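Local structure of putative aminooxidase (Propionibacterium acnes, 2BA9) at residues L160-N163 and P164-F168; G296-P299 and D300-R303. The protein binds flavin-adenine dinucleotide and isomerises polyunsaturated fatty acids, producing conjugated linoleic acid. All coordinates share one frame; numbering follows the deposited sequence.

Interaction 1. Residues L160-N163 and P164-F168; sequences LWIN and PFTAF
The carbonyl oxygen of Ile162 takes two backbone N-H groups from the residues that follow. Thr166 N lies 2.9 Å from Ile162 O, tilted 15° from the carbonyl plane, and closes an alpha-type i to i+4 turn. Phe165 N, 3.0 Å from Ile162 O, closes an i to i+3 turn from well above that plane, 67° out of it. One acceptor thus serves both turns where the chain passes from helix 158-161 into helix 166-170. Proline stands between the two helices: Pro164 has no N-H to give Leu160 O, and its ring CD rests 3.5 Å from Leu160 O and also close to Trp161 O.

Ile162 can be followed outward from its backbone. CB carries CG1 anti to the backbone N (chi1 -162°), which takes that branch to Thr166; CG1 comes within 3.4 Å of Thr166 OG1 and 3.8 Å of Thr166 CB. The terminal CD1 continues past the hydroxyl, still 4.0 Å from Thr166 OG1. The hydroxyl itself is hydrogen-bonded to Gly171 O, so its meeting with Ile162 is simple packing. Further on, Asn163 O faces the methyl of Ala167, 3.2 Å from its CB, and approaches the Phe168 ring obliquely; Phe168 also touches the flavin cofactor.

Around this bend, Leu160, Trp161 and Pro164 pack on Met190 of helix 187-195, while Trp161 and Phe165 rest on helix 178-184. Thr166 and Ala167 lean against strand 310-315.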
# COMPACT_ATOMS: atom_id res chain seq x y z
N LEU A 160 0.97 13.04 -14.90
CA LEU A 160 1.72 11.78 -14.97
C LEU A 160 1.63 11.00 -13.65
O LEU A 160 1.31 9.83 -13.63
CB LEU A 160 3.19 12.02 -15.32
CG LEU A 160 4.02 10.75 -15.61
CD1 LEU A 160 3.68 10.18 -16.96
CD2 LEU A 160 5.49 11.03 -15.54
N TRP A 161 1.91 11.69 -12.55
CA TRP A 161 2.00 11.06 -11.22
C TRP A 161 0.67 10.53 -10.68
O TRP A 161 0.65 9.61 -9.87
CB TRP A 161 2.59 12.07 -10.21
CG TRP A 161 4.00 11.78 -9.83
CD1 TRP A 161 4.42 11.09 -8.74
CD2 TRP A 161 5.18 12.20 -10.52
NE1 TRP A 161 5.79 11.04 -8.71
CE2 TRP A 161 6.29 11.71 -9.80
CE3 TRP A 161 5.42 12.93 -11.69
CZ2 TRP A 161 7.60 11.94 -10.19
CZ3 TRP A 161 6.72 13.15 -12.09
CH2 TRP A 161 7.80 12.65 -11.35
N ILE A 162 -0.43 11.12 -11.13
CA ILE A 162 -1.72 10.85 -10.54
C ILE A 162 -2.26 9.45 -10.85
O ILE A 162 -2.92 8.84 -10.01
CB ILE A 162 -2.76 11.90 -10.94
CG1 ILE A 162 -3.96 11.86 -9.98
CG2 ILE A 162 -3.17 11.75 -12.40
CD1 ILE A 162 -4.94 12.99 -10.20
N ASN A 163 -1.98 8.94 -12.04
CA ASN A 163 -2.59 7.69 -12.50
C ASN A 163 -2.17 6.45 -11.68
O ASN A 163 -3.02 5.65 -11.30
CB ASN A 163 -2.32 7.52 -14.00
CG ASN A 163 -2.85 8.68 -14.82
OD1 ASN A 163 -4.01 9.07 -14.67
ND2 ASN A 163 -2.00 9.24 -15.68
N PRO A 164 -0.86 6.29 -11.39
CA PRO A 164 -0.46 5.23 -10.45
C PRO A 164 -0.58 5.60 -8.98
O PRO A 164 -0.10 4.85 -8.12
CB PRO A 164 1.03 5.03 -10.79
CG PRO A 164 1.35 5.93 -11.89
CD PRO A 164 0.32 6.99 -11.90
N PHE A 165 -1.19 6.75 -8.67
CA PHE A 165 -1.31 7.16 -7.29
C PHE A 165 -2.75 7.17 -6.80
O PHE A 165 -3.15 6.29 -6.03
CB PHE A 165 -0.62 8.50 -7.01
CG PHE A 165 -0.46 8.78 -5.55
CD1 PHE A 165 0.61 8.22 -4.85
CD2 PHE A 165 -1.40 9.53 -4.85
CE1 PHE A 165 0.76 8.44 -3.49
CE2 PHE A 165 -1.26 9.76 -3.49
CZ PHE A 165 -0.17 9.22 -2.81
N THR A 166 -3.53 8.14 -7.28
CA THR A 166 -4.91 8.31 -6.84
C THR A 166 -5.80 7.13 -7.25
O THR A 166 -6.57 6.62 -6.44
CB THR A 166 -5.49 9.63 -7.37
OG1 THR A 166 -4.72 10.73 -6.86
CG2 THR A 166 -6.95 9.81 -6.96
N ALA A 167 -5.67 6.69 -8.49
CA ALA A 167 -6.38 5.51 -9.01
C ALA A 167 -6.06 4.24 -8.22
O ALA A 167 -6.92 3.37 -8.04
CB ALA A 167 -6.06 5.32 -10.49
N PHE A 168 -4.80 4.14 -7.77
CA PHE A 168 -4.32 3.01 -6.93
C PHE A 168 -4.73 3.21 -5.46
O PHE A 168 -4.27 2.48 -4.58
CB PHE A 168 -2.79 2.85 -7.01
CG PHE A 168 -2.30 2.15 -8.26
CD1 PHE A 168 -2.64 2.62 -9.51
CD2 PHE A 168 -1.45 1.06 -8.16
CE1 PHE A 168 -2.17 2.00 -10.66
CE2 PHE A 168 -0.96 0.44 -9.30
CZ PHE A 168 -1.32 0.91 -10.56

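Interaction 2. Residues G296-P299 and D300-R303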
# COMPACT_ATOMS: atom_id res chain seq x y z
N GLY A 296 -8.24 -0.00 -18.30
CA GLY A 296 -8.57 1.40 -18.53
C GLY A 296 -8.46 2.28 -17.30
O GLY A 296 -8.88 1.87 -16.21
N TYR A 297 -7.89 3.47 -17.49
CA TYR A 297 -7.80 4.51 -16.45
C TYR A 297 -8.75 5.66 -16.77
O TYR A 297 -9.08 5.92 -17.94
CB TYR A 297 -6.38 5.07 -16.35
CG TYR A 297 -5.39 4.16 -15.65
CD1 TYR A 297 -4.86 4.47 -14.40
CD2 TYR A 297 -4.99 2.97 -16.24
CE1 TYR A 297 -3.93 3.62 -13.78
CE2 TYR A 297 -4.09 2.12 -15.64
CZ TYR A 297 -3.56 2.45 -14.40
OH TYR A 297 -2.67 1.57 -13.82
N VAL A 298 -9.18 6.35 -15.72
CA VAL A 298 -10.16 7.42 -15.85
C VAL A 298 -9.74 8.62 -15.00
O VAL A 298 -10.24 8.81 -13.87
CB VAL A 298 -11.59 6.95 -15.50
CG1 VAL A 298 -12.64 7.95 -16.02
CG2 VAL A 298 -11.87 5.60 -16.09
N PRO A 299 -8.79 9.41 -15.53
CA PRO A 299 -8.35 10.63 -14.84
C PRO A 299 -9.51 11.52 -14.43
O PRO A 299 -9.51 12.04 -13.33
CB PRO A 299 -7.47 11.32 -15.88
CG PRO A 299 -6.95 10.19 -16.72
CD PRO A 299 -8.05 9.20 -16.79
N ASP A 300 -10.50 11.67 -15.31
CA ASP A 300 -11.70 12.43 -14.97
C ASP A 300 -12.27 12.05 -13.60
O ASP A 300 -12.73 12.93 -12.86
CB ASP A 300 -12.80 12.24 -16.03
CG ASP A 300 -12.56 13.07 -17.27
OD1 ASP A 300 -11.69 13.98 -17.27
OD2 ASP A 300 -13.26 12.83 -18.27
N ASN A 301 -12.25 10.75 -13.29
CA ASN A 301 -12.88 10.18 -12.08
C ASN A 301 -11.93 10.12 -10.87
O ASN A 301 -12.34 9.66 -9.80
CB ASN A 301 -13.47 8.79 -12.36
CG ASN A 301 -14.79 8.85 -13.13
OD1 ASN A 301 -15.37 9.92 -13.34
ND2 ASN A 301 -15.30 7.68 -13.52
N MET A 302 -10.72 10.65 -11.04
CA MET A 302 -9.72 10.80 -9.96
C MET A 302 -9.75 12.19 -9.30
O MET A 302 -9.00 12.44 -8.35
CB MET A 302 -8.33 10.55 -10.53
CG MET A 302 -8.11 9.17 -11.08
SD MET A 302 -6.52 9.07 -11.92
CE MET A 302 -6.79 7.67 -13.04
N ARG A 303 -10.57 13.09 -9.83
CA ARG A 303 -10.91 14.35 -9.20
C ARG A 303 -11.72 14.11 -7.93
O ARG A 303 -12.62 13.26 -7.93
CB ARG A 303 -11.81 15.16 -10.12
CG ARG A 303 -11.19 15.65 -11.38
CD ARG A 303 -12.09 16.71 -12.05
NE ARG A 303 -13.05 16.13 -12.99
CZ ARG A 303 -14.38 16.23 -12.91
NH1 ARG A 303 -14.97 16.90 -11.93
NH2 ARG A 303 -15.13 15.67 -13.85
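Two successive i to i+3 backbone bonds coil the chain after Tyr297: Asn301 N donates to Val298 O at 2.9 Å, and Met302 N to Pro299 O at 2.9 Å, the latter straighter (157° against 138° at the hydrogen). Met302 folds back over this coil. Its CG passes 3.5 Å from Val298 O, SD lies 3.8 Å from Pro299 CA, and the chain, extended beyond CG (chi2 172°), lays CE over the Val298-Pro299 peptide, 3.6 Å from Pro299 N. The Tyr297 ring is a little farther off: its CD1 is 4.0 Å from Met302 CE, which sits at the ring edge and in its plane.

Residues 298-301 and 299-302 form two overlapping beta turns leading out of strand 295-297, an inner strand of the mixed sheet, toward antiparallel strand 310-315. Val298 and Asn301 run side by side in the same direction, Val298 CG1 being 3.7 Å from Asn301 ND2. The Asn301 amide is held from outside, OD1 by Arg306 NE and ND2 by Val310 O. Asp300 OD2 accepts from Glu93 N and is hydrogen-bonded to His92 ND1, while Arg303 forms a salt bridge with the Glu93 carboxylate.

How the interactions relate
Interactions 1 and 2 lie far apart in sequence, yet their centres are about 9 Å apart and their side chains meet directly. The shared element is the methyl end of Met302: CE is 3.5 Å from Ala167 CB and likewise 3.5 Å from Asn163 OD1, so the turn at 296-303 packs against the bend at 160-168. Tyr297 makes a second junction, its OH 3.2 Å from Phe168 CE1. Phe168 belongs to the flavin pocket, whereas the Tyr297 side chain is about 8 Å from the flavin at nearest atoms. Asn163 ND2 and Tyr297 OH both hydrogen-bond a bound dodecaethylene glycol, probably from the crystallisation liquor, though such molecules often settle in pockets.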